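Local coordinates for protein tumour necrosis factor receptor (Ectromelia virus, PDB 3ON9) that probably dampens host immune defence by binding tumour necrosis factor and, through the SECRET beta-sandwich domain described here, chemokines in the extracellular space, at residues L38-T43 against S65-N70; N7-E12 against T79-N84. All blocks are in the same frame, centred on the assembly; numbering follows the deposited sequence.

Overall arrangement
Contacts 1 and 2 both bridge the two beta sheets of the SECRET sandwich, with centres about 11 Å apart. Along the chain the segments come in the order 7-12, 38-43, 65-70, 79-84, so contact 2 joins the two outer ones and contact 1 the two inner ones. In one sheet strand 62-69 lies beside strand 8-16, where Phe67 O is 2.8 Å from Val11 N; in the other, strand 38-45 lies beside strand 82-89, where Thr43 N is 2.9 Å from Asn84 O. The two contacts are therefore adjoining parts of one apolar core, which fills the space between the two sheets of the domain.

Contact 1 of 2, residues L38-T43 against S65-N70; sequences LTITLT and SGFFTN
With chi1 at -51°, Phe67 turns CG anti to its carbonyl carbon and sends its ring toward strand 38-45, while Leu42 holds CG anti to its own backbone N and runs alongside the ring, pointing back toward Phe67 CB. The contact is a CH-pi one: Leu42 CD2 sits 4.0 Å from the centroid of the Phe67 ring, 28° off the normal. This methyl leans toward the root of the ring, 3.6 Å from Phe67 CG, and Leu42 CB lies over the middle of the same face, 4.1 Å above the plane. Ile40 meets the ring differently. Its CG2 branch comes in at the rim, close to the ring plane, and stops 3.8 Å from Phe67 CE2, so face and edge are filled by two alternate inward-pointing residues of one strand. The other branch of Ile40 diverges from it at roughly a right angle, bringing CD1 into van der Waals contact with Ser65 OG at 3.4 Å. That hydroxyl is buried but satisfied, since it hydrogen-bonds to Ile13 O on the adjacent strand. Phe51 also touches both Leu42 and Phe67, and Ser31 and Ile33 of strand 30-34 contact the ring. No hydrogen bond joins the two segments. Their axes approach to 9.2 Å and run 20° apart in nearly the same direction, a separation filled by side chains alone. Such spacing and small twist are the mark of face-to-face sheet packing in a beta sandwich, here the core of the SECRET domain.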
loop_
_atom_site.group_PDB
_atom_site.type_symbol
_atom_site.label_atom_id
_atom_site.label_comp_id
_atom_site.label_asym_id
_atom_site.label_seq_id
_atom_site.Cartn_x
_atom_site.Cartn_y
_atom_site.Cartn_z
ATOM N N LEU A 38 8.083 10.311 -7.373
ATOM C CA LEU A 38 7.080 9.246 -7.268
ATOM C C LEU A 38 5.936 9.681 -6.375
ATOM O O LEU A 38 6.168 10.281 -5.332
ATOM C CB LEU A 38 7.709 7.975 -6.665
ATOM C CG LEU A 38 8.486 7.074 -7.624
ATOM C CD1 LEU A 38 9.514 6.228 -6.870
ATOM C CD2 LEU A 38 7.541 6.201 -8.420
ATOM N N THR A 39 4.700 9.373 -6.770
ATOM C CA THR A 39 3.558 9.629 -5.894
ATOM C C THR A 39 2.772 8.333 -5.752
ATOM O O THR A 39 2.488 7.657 -6.742
ATOM C CB THR A 39 2.623 10.713 -6.445
ATOM O OG1 THR A 39 3.360 11.929 -6.640
ATOM C CG2 THR A 39 1.469 10.981 -5.457
ATOM N N ILE A 40 2.446 7.992 -4.513
ATOM C CA ILE A 40 1.599 6.836 -4.240
ATOM C C ILE A 40 0.267 7.358 -3.714
ATOM O O ILE A 40 0.230 8.067 -2.705
ATOM C CB ILE A 40 2.224 5.901 -3.203
ATOM C CG1 ILE A 40 3.639 5.489 -3.631
ATOM C CG2 ILE A 40 1.325 4.674 -2.995
ATOM C CD1 ILE A 40 4.434 4.801 -2.531
ATOM N N THR A 41 -0.813 7.002 -4.406
ATOM C CA THR A 41 -2.161 7.475 -4.079
ATOM C C THR A 41 -3.067 6.301 -3.723
ATOM O O THR A 41 -3.238 5.356 -4.504
ATOM C CB THR A 41 -2.780 8.267 -5.255
ATOM O OG1 THR A 41 -1.925 9.366 -5.590
ATOM C CG2 THR A 41 -4.178 8.792 -4.899
ATOM N N LEU A 42 -3.629 6.367 -2.521
ATOM C CA LEU A 42 -4.495 5.331 -1.990
ATOM C C LEU A 42 -5.922 5.827 -1.749
ATOM O O LEU A 42 -6.131 6.811 -1.045
ATOM C CB LEU A 42 -3.931 4.838 -0.656
ATOM C CG LEU A 42 -4.874 4.002 0.211
ATOM C CD1 LEU A 42 -5.118 2.615 -0.372
ATOM C CD2 LEU A 42 -4.302 3.912 1.612
ATOM N N THR A 43 -6.901 5.131 -2.307
ATOM C CA THR A 43 -8.291 5.341 -1.887
ATOM C C THR A 43 -8.855 4.086 -1.212
ATOM O O THR A 43 -8.303 2.989 -1.320
ATOM C CB THR A 43 -9.217 5.815 -3.026
ATOM O OG1 THR A 43 -9.337 4.794 -4.017
ATOM C CG2 THR A 43 -8.681 7.093 -3.674
ATOM N N SER A 65 7.526 1.533 1.971
ATOM C CA SER A 65 6.543 2.570 2.248
ATOM C C SER A 65 5.202 1.912 2.512
ATOM O O SER A 65 5.024 0.735 2.239
ATOM C CB SER A 65 6.451 3.554 1.070
ATOM O OG SER A 65 5.855 2.961 -0.077
ATOM N N GLY A 66 4.250 2.658 3.068
ATOM C CA GLY A 66 2.950 2.054 3.277
ATOM C C GLY A 66 1.974 2.953 3.992
ATOM O O GLY A 66 2.331 4.053 4.420
ATOM N N PHE A 67 0.734 2.475 4.088
ATOM C CA PHE A 67 -0.329 3.134 4.848
ATOM C C PHE A 67 -0.984 2.065 5.720
ATOM O O PHE A 67 -1.061 0.909 5.320
ATOM C CB PHE A 67 -1.418 3.692 3.930
ATOM C CG PHE A 67 -0.923 4.545 2.790
ATOM C CD1 PHE A 67 -1.058 5.930 2.843
ATOM C CD2 PHE A 67 -0.391 3.964 1.643
ATOM C CE1 PHE A 67 -0.636 6.727 1.795
ATOM C CE2 PHE A 67 0.031 4.742 0.585
ATOM C CZ PHE A 67 -0.087 6.135 0.661
ATOM N N PHE A 68 -1.485 2.435 6.895
ATOM C CA PHE A 68 -2.193 1.457 7.710
ATOM C C PHE A 68 -3.298 2.096 8.527
ATOM O O PHE A 68 -3.303 3.306 8.754
ATOM C CB PHE A 68 -1.225 0.703 8.628
ATOM C CG PHE A 68 -0.490 1.596 9.580
ATOM C CD1 PHE A 68 -0.978 1.822 10.859
ATOM C CD2 PHE A 68 0.677 2.221 9.190
ATOM C CE1 PHE A 68 -0.297 2.658 11.742
ATOM C CE2 PHE A 68 1.365 3.051 10.060
ATOM C CZ PHE A 68 0.871 3.274 11.340
ATOM N N THR A 69 -4.238 1.269 8.960
ATOM C CA THR A 69 -5.411 1.752 9.665
ATOM C C THR A 69 -5.320 1.551 11.158
ATOM O O THR A 69 -4.521 0.775 11.665
ATOM C CB THR A 69 -6.679 0.983 9.227
ATOM O OG1 THR A 69 -6.586 -0.382 9.675
ATOM C CG2 THR A 69 -6.835 1.009 7.733
ATOM N N ASN A 70 -6.190 2.262 11.853
ATOM C CA ASN A 70 -6.579 1.900 13.195
ATOM C C ASN A 70 -7.108 0.469 13.159
ATOM O O ASN A 70 -7.712 0.059 12.171
ATOM C CB ASN A 70 -7.675 2.860 13.646
ATOM C CG ASN A 70 -8.310 2.448 14.959
ATOM O OD1 ASN A 70 -7.613 2.120 15.920
ATOM N ND2 ASN A 70 -9.635 2.473 15.009
#

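Contact 2 of 2, residues N7-E12 against T79-N84; sequences NSIDVE and TQCKIN
Ile9 and Ile83 both have extended backbones, on strands that run in roughly the same direction in opposing sheets, with Ile9 CA 9.5 Å from Ile83 CA and no hydrogen bond between the segments. Ile9 reaches into the gap with its CG1 branch. CG1 stands anti to the carbonyl carbon (chi1 -47°), and the extended chain carries CD1 inward and back toward the N-terminal end of its strand, where Cys81 lies across the gap. There the methyl rests 3.9 Å from Cys81 SG. The two CD1 methyls meet with their side chains roughly perpendicular, Ile9 CD1 lying 4.2 Å from Ile83 CD1. The sulfur is half of the disulfide Cys47-Cys81, so this apolar contact is made with a covalently fixed group. Phe51 touches both isoleucines, and Tyr129 and Ile127 pack on Ile83. Next to the cysteine, Lys82 folds back, and its NZ donates to Gln80 O at 2.7 Å, in the carbonyl plane, while also forming a salt bridge with Asp46. Just before Ile9, a classic beta bulge sets Asn7 and Ser8 together opposite Ala130 of strand 122-130. Isoleucine packing between the sheets, bordered by a disulfide, makes up one end of the beta-sandwich core of the SECRET domain.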
loop_
_atom_site.group_PDB
_atom_site.type_symbol
_atom_site.label_atom_id
_atom_site.label_comp_id
_atom_site.label_asym_id
_atom_site.label_seq_id
_atom_site.Cartn_x
_atom_site.Cartn_y
_atom_site.Cartn_z
ATOM N N ASN A 7 -10.601 -5.919 10.816
ATOM C CA ASN A 7 -10.597 -4.613 11.470
ATOM C C ASN A 7 -9.294 -3.867 11.218
ATOM O O ASN A 7 -9.047 -2.830 11.818
ATOM C CB ASN A 7 -10.864 -4.725 12.984
ATOM C CG ASN A 7 -9.925 -5.691 13.683
ATOM O OD1 ASN A 7 -9.073 -6.299 13.057
ATOM N ND2 ASN A 7 -10.083 -5.832 14.994
ATOM N N SER A 8 -8.466 -4.417 10.331
ATOM C CA SER A 8 -7.143 -3.859 10.077
ATOM C C SER A 8 -6.815 -3.947 8.595
ATOM O O SER A 8 -7.006 -4.997 7.990
ATOM C CB SER A 8 -6.093 -4.661 10.853
ATOM O OG SER A 8 -4.777 -4.248 10.520
ATOM N N ILE A 9 -6.328 -2.851 8.013
ATOM C CA ILE A 9 -5.824 -2.875 6.641
ATOM C C ILE A 9 -4.412 -2.316 6.639
ATOM O O ILE A 9 -4.149 -1.258 7.219
ATOM C CB ILE A 9 -6.677 -2.044 5.642
ATOM C CG1 ILE A 9 -8.167 -2.330 5.804
ATOM C CG2 ILE A 9 -6.264 -2.364 4.203
ATOM C CD1 ILE A 9 -9.055 -1.478 4.888
ATOM N N ASP A 10 -3.520 -3.045 5.975
ATOM C CA ASP A 10 -2.115 -2.707 5.861
ATOM C C ASP A 10 -1.827 -2.653 4.370
ATOM O O ASP A 10 -2.184 -3.568 3.633
ATOM C CB ASP A 10 -1.285 -3.797 6.562
ATOM C CG ASP A 10 0.152 -3.860 6.079
ATOM O OD1 ASP A 10 0.988 -3.117 6.625
ATOM O OD2 ASP A 10 0.435 -4.676 5.170
ATOM N N VAL A 11 -1.244 -1.549 3.916
ATOM C CA VAL A 11 -0.831 -1.416 2.532
ATOM C C VAL A 11 0.664 -1.138 2.531
ATOM O O VAL A 11 1.119 -0.220 3.203
ATOM C CB VAL A 11 -1.598 -0.269 1.825
ATOM C CG1 VAL A 11 -1.103 -0.111 0.391
ATOM C CG2 VAL A 11 -3.095 -0.543 1.845
ATOM N N GLU A 12 1.426 -1.957 1.807
ATOM C CA GLU A 12 2.871 -1.800 1.714
ATOM C C GLU A 12 3.269 -1.657 0.267
ATOM O O GLU A 12 2.774 -2.387 -0.590
ATOM C CB GLU A 12 3.596 -3.024 2.274
ATOM C CG GLU A 12 3.285 -3.336 3.714
ATOM C CD GLU A 12 3.629 -4.774 4.065
ATOM O OE1 GLU A 12 4.818 -5.157 3.956
ATOM O OE2 GLU A 12 2.703 -5.522 4.442
ATOM N N THR A 79 -21.183 -3.016 3.612
ATOM C CA THR A 79 -20.488 -2.196 2.615
ATOM C C THR A 79 -19.262 -2.946 2.098
ATOM O O THR A 79 -18.678 -3.768 2.808
ATOM C CB THR A 79 -20.093 -0.784 3.148
ATOM O OG1 THR A 79 -18.976 -0.880 4.044
ATOM C CG2 THR A 79 -21.254 -0.144 3.869
ATOM N N GLN A 80 -18.887 -2.668 0.854
ATOM C CA GLN A 80 -17.830 -3.424 0.189
ATOM C C GLN A 80 -16.557 -2.591 0.066
ATOM O O GLN A 80 -16.498 -1.652 -0.715
ATOM C CB GLN A 80 -18.295 -3.896 -1.192
ATOM C CG GLN A 80 -19.525 -4.807 -1.185
ATOM C CD GLN A 80 -19.323 -6.091 -0.381
ATOM O OE1 GLN A 80 -18.348 -6.821 -0.578
ATOM N NE2 GLN A 80 -20.255 -6.369 0.527
ATOM N N CYS A 81 -15.549 -2.932 0.861
ATOM C CA CYS A 81 -14.299 -2.179 0.899
ATOM C C CYS A 81 -13.586 -2.241 -0.453
ATOM O O CYS A 81 -13.405 -3.320 -1.022
ATOM C CB CYS A 81 -13.407 -2.746 2.002
ATOM S SG CYS A 81 -11.738 -2.035 2.101
ATOM N N LYS A 82 -13.223 -1.077 -0.985
ATOM C CA LYS A 82 -12.513 -0.992 -2.258
ATOM C C LYS A 82 -11.198 -0.242 -2.048
ATOM O O LYS A 82 -11.200 0.954 -1.755
ATOM C CB LYS A 82 -13.395 -0.281 -3.304
ATOM C CG LYS A 82 -14.716 -1.006 -3.594
ATOM C CD LYS A 82 -15.720 -0.120 -4.352
ATOM C CE LYS A 82 -16.559 0.719 -3.402
ATOM N NZ LYS A 82 -17.590 -0.096 -2.688
ATOM N N ILE A 83 -10.075 -0.949 -2.179
ATOM C CA ILE A 83 -8.757 -0.333 -2.053
ATOM C C ILE A 83 -8.181 -0.099 -3.442
ATOM O O ILE A 83 -7.986 -1.050 -4.201
ATOM C CB ILE A 83 -7.793 -1.225 -1.253
ATOM C CG1 ILE A 83 -8.257 -1.354 0.203
ATOM C CG2 ILE A 83 -6.373 -0.681 -1.315
ATOM C CD1 ILE A 83 -8.115 -0.072 1.030
ATOM N N ASN A 84 -7.938 1.159 -3.793
ATOM C CA ASN A 84 -7.259 1.479 -5.047
ATOM C C ASN A 84 -5.929 2.125 -4.743
ATOM O O ASN A 84 -5.819 2.964 -3.851
ATOM C CB ASN A 84 -8.085 2.428 -5.927
ATOM C CG ASN A 84 -9.375 1.800 -6.423
ATOM O OD1 ASN A 84 -9.456 0.579 -6.626
ATOM N ND2 ASN A 84 -10.390 2.637 -6.638
#